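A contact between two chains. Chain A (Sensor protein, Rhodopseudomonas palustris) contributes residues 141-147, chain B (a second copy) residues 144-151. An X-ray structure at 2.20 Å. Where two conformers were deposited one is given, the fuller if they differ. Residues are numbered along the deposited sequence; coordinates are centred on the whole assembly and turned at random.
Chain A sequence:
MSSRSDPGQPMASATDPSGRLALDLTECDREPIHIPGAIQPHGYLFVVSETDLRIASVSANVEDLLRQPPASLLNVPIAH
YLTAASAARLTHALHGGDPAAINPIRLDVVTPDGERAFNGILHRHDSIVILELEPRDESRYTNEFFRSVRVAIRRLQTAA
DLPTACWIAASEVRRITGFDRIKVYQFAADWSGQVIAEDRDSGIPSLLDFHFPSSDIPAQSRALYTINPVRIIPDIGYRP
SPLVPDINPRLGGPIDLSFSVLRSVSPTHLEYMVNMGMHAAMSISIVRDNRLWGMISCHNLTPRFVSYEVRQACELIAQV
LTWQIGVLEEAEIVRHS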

# COMPACT_ATOMS: atom_id res chain seq x y z
N TYR A 141 -5.66 -5.44 9.97
CA TYR A 141 -6.01 -5.75 8.54
C TYR A 141 -5.11 -5.06 7.50
O TYR A 141 -5.61 -4.54 6.48
CB TYR A 141 -7.51 -5.42 8.29
CG TYR A 141 -8.40 -6.15 9.28
CD1 TYR A 141 -8.35 -7.55 9.37
CD2 TYR A 141 -9.25 -5.47 10.16
CE1 TYR A 141 -9.12 -8.26 10.29
CE2 TYR A 141 -10.04 -6.18 11.11
CZ TYR A 141 -9.95 -7.57 11.16
OH TYR A 141 -10.69 -8.32 12.06
N THR A 142 -3.79 -5.10 7.75
CA THR A 142 -2.81 -4.37 6.95
C THR A 142 -2.64 -5.00 5.55
O THR A 142 -2.54 -4.26 4.56
CB THR A 142 -1.41 -4.24 7.68
OG1 THR A 142 -1.58 -3.70 9.00
CG2 THR A 142 -0.45 -3.33 6.89
N ASN A 143 -2.67 -6.33 5.45
CA ASN A 143 -2.61 -6.99 4.12
C ASN A 143 -3.80 -6.62 3.18
O ASN A 143 -3.60 -6.29 2.00
CB ASN A 143 -2.43 -8.51 4.26
CG ASN A 143 -1.00 -8.90 4.69
OD1 ASN A 143 -0.01 -8.37 4.17
ND2 ASN A 143 -0.89 -9.85 5.62
N GLU A 144 -5.01 -6.66 3.73
CA GLU A 144 -6.21 -6.13 3.06
C GLU A 144 -6.03 -4.65 2.70
O GLU A 144 -6.40 -4.20 1.62
CB GLU A 144 -7.44 -6.27 3.96
CG GLU A 144 -7.76 -7.70 4.42
CD GLU A 144 -9.11 -7.82 5.11
OE1 GLU A 144 -9.93 -6.87 5.02
OE2 GLU A 144 -9.34 -8.86 5.75
N PHE A 145 -5.47 -3.89 3.63
CA PHE A 145 -5.20 -2.49 3.41
C PHE A 145 -4.33 -2.28 2.18
O PHE A 145 -4.70 -1.49 1.31
CB PHE A 145 -4.49 -1.94 4.65
CG PHE A 145 -4.11 -0.52 4.56
CD1 PHE A 145 -5.04 0.48 4.76
CD2 PHE A 145 -2.78 -0.16 4.38
CE1 PHE A 145 -4.67 1.82 4.72
CE2 PHE A 145 -2.39 1.20 4.37
CZ PHE A 145 -3.35 2.17 4.53
N PHE A 146 -3.19 -2.98 2.10
CA PHE A 146 -2.30 -2.87 0.95
C PHE A 146 -3.00 -3.25 -0.36
O PHE A 146 -2.83 -2.60 -1.39
CB PHE A 146 -1.07 -3.77 1.09
CG PHE A 146 -0.09 -3.34 2.15
CD1 PHE A 146 -0.07 -2.07 2.69
CD2 PHE A 146 0.85 -4.26 2.60
CE1 PHE A 146 0.87 -1.73 3.67
CE2 PHE A 146 1.77 -3.93 3.55
CZ PHE A 146 1.79 -2.66 4.10
N ARG A 147 -3.77 -4.32 -0.32
CA ARG A 147 -4.52 -4.78 -1.49
C ARG A 147 -5.48 -3.71 -1.99
O ARG A 147 -5.50 -3.43 -3.18
CB ARG A 147 -5.27 -6.09 -1.16
CG ARG A 147 -6.22 -6.58 -2.21
CD ARG A 147 -6.87 -7.84 -1.72
NE ARG A 147 -7.84 -7.58 -0.65
CZ ARG A 147 -8.16 -8.44 0.32
NH1 ARG A 147 -7.58 -9.63 0.42
NH2 ARG A 147 -9.07 -8.09 1.23
N GLU B 144 7.94 -6.11 10.88
CA GLU B 144 9.08 -5.65 10.10
C GLU B 144 8.69 -5.68 8.62
O GLU B 144 9.07 -4.81 7.84
CB GLU B 144 10.28 -6.59 10.34
CG GLU B 144 11.69 -6.03 10.05
CD GLU B 144 12.83 -6.96 10.58
OE1 GLU B 144 13.57 -6.55 11.52
OE2 GLU B 144 12.97 -8.09 10.06
N PHE B 145 7.91 -6.70 8.24
CA PHE B 145 7.35 -6.84 6.91
C PHE B 145 6.50 -5.63 6.47
O PHE B 145 6.76 -5.07 5.43
CB PHE B 145 6.55 -8.15 6.84
CG PHE B 145 5.74 -8.29 5.59
CD1 PHE B 145 6.33 -8.71 4.41
CD2 PHE B 145 4.37 -8.01 5.59
CE1 PHE B 145 5.58 -8.83 3.24
CE2 PHE B 145 3.60 -8.17 4.43
CZ PHE B 145 4.20 -8.56 3.25
N PHE B 146 5.47 -5.27 7.24
CA PHE B 146 4.60 -4.15 6.89
C PHE B 146 5.37 -2.82 6.83
O PHE B 146 5.14 -2.00 5.94
CB PHE B 146 3.45 -3.98 7.88
CG PHE B 146 2.60 -5.21 8.08
CD1 PHE B 146 2.01 -5.85 7.01
CD2 PHE B 146 2.37 -5.70 9.36
CE1 PHE B 146 1.23 -6.99 7.20
CE2 PHE B 146 1.60 -6.82 9.58
CZ PHE B 146 1.02 -7.48 8.49
N ARG B 147 6.26 -2.59 7.78
CA ARG B 147 7.08 -1.37 7.73
C ARG B 147 7.86 -1.32 6.43
O ARG B 147 7.88 -0.29 5.75
CB ARG B 147 8.02 -1.25 8.93
CG ARG B 147 7.36 -0.60 10.13
CD ARG B 147 8.40 -0.23 11.20
NE ARG B 147 9.41 -1.29 11.32
CZ ARG B 147 9.36 -2.34 12.15
NH1 ARG B 147 8.35 -2.50 13.03
NH2 ARG B 147 10.35 -3.23 12.12
N SER B 148 8.47 -2.44 6.04
CA SER B 148 9.39 -2.42 4.92
C SER B 148 8.69 -2.21 3.57
O SER B 148 9.27 -1.63 2.67
CB SER B 148 10.28 -3.67 4.92
OG SER B 148 9.65 -4.79 4.34
N VAL B 149 7.44 -2.62 3.44
CA VAL B 149 6.64 -2.29 2.25
C VAL B 149 6.30 -0.79 2.22
O VAL B 149 6.38 -0.15 1.18
CB VAL B 149 5.33 -3.13 2.20
CG1 VAL B 149 4.45 -2.70 1.03
CG2 VAL B 149 5.69 -4.63 2.14
N ARG B 150 5.88 -0.26 3.36
CA ARG B 150 5.60 1.16 3.49
C ARG B 150 6.82 2.00 3.05
O ARG B 150 6.67 2.89 2.21
CB ARG B 150 5.18 1.52 4.92
CG ARG B 150 3.81 1.01 5.33
CD ARG B 150 3.26 1.73 6.57
NE ARG B 150 2.52 0.82 7.46
CZ ARG B 150 1.23 0.51 7.37
NH1 ARG B 150 0.71 -0.34 8.26
NH2 ARG B 150 0.44 1.01 6.42
N VAL B 151 8.01 1.71 3.60
CA VAL B 151 9.21 2.52 3.27
C VAL B 151 9.63 2.37 1.82
O VAL B 151 10.04 3.34 1.20
CB VAL B 151 10.47 2.32 4.19
CG1 VAL B 151 10.08 2.35 5.68
CG2 VAL B 151 11.25 1.08 3.84

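The two helices run in nearly the same direction, 20° apart, with their axes 11.5 Å apart at closest approach, a spacing filled by side chains rather than backbone. No hydrogen bond crosses between the stretches, which together bury 349 Å², and packing dominates the contact. Tyr A141, at the N-cap position, points away and takes no part.

Thr A142, buried, directs its CA-to-CB bond toward chain B where the backbones come near, its CA 7.4 Å from CA of Phe B146. Its CB lies over the face of the Phe B146 ring, 3.9 Å from the centroid and 14° off the normal, a CH-pi contact. The methyl CG2 reaches both CD1 of Phe B146 and NH1 of Arg B150, each at 3.5 Å; a short branched residue fits this narrow gap.

One residue on, Asn A143 leaves CA sideways, but its end turns inward. Its OD1 sits near the ring planes of two phenylalanines, 3.6 Å from both CE2 of Phe B145 and CE1 of Phe B146, where the weakly positive ring edges suit a carbonyl oxygen. Glu A144 remains exposed, out of reach.

Phe A145 points toward chain B and brings CE2 to 3.5 Å from NH2 of Arg B150, at the edge of the guanidinium. Phe A146, also buried, loses the most area here, 79 Å². CG1 of Val B149 covers one face of its ring, 4.2 Å from the centroid, in a second CH-pi contact, while CE2 lies 4.0 Å from CD1 of Phe B146, at the edge of that ring. Its CE1 lies over a face of the Arg B150 guanidinium, 3.9 Å from NH2; the long arginine side chain lets this flat, charged group extend across to both aromatic residues. Arg A147 is out of reach.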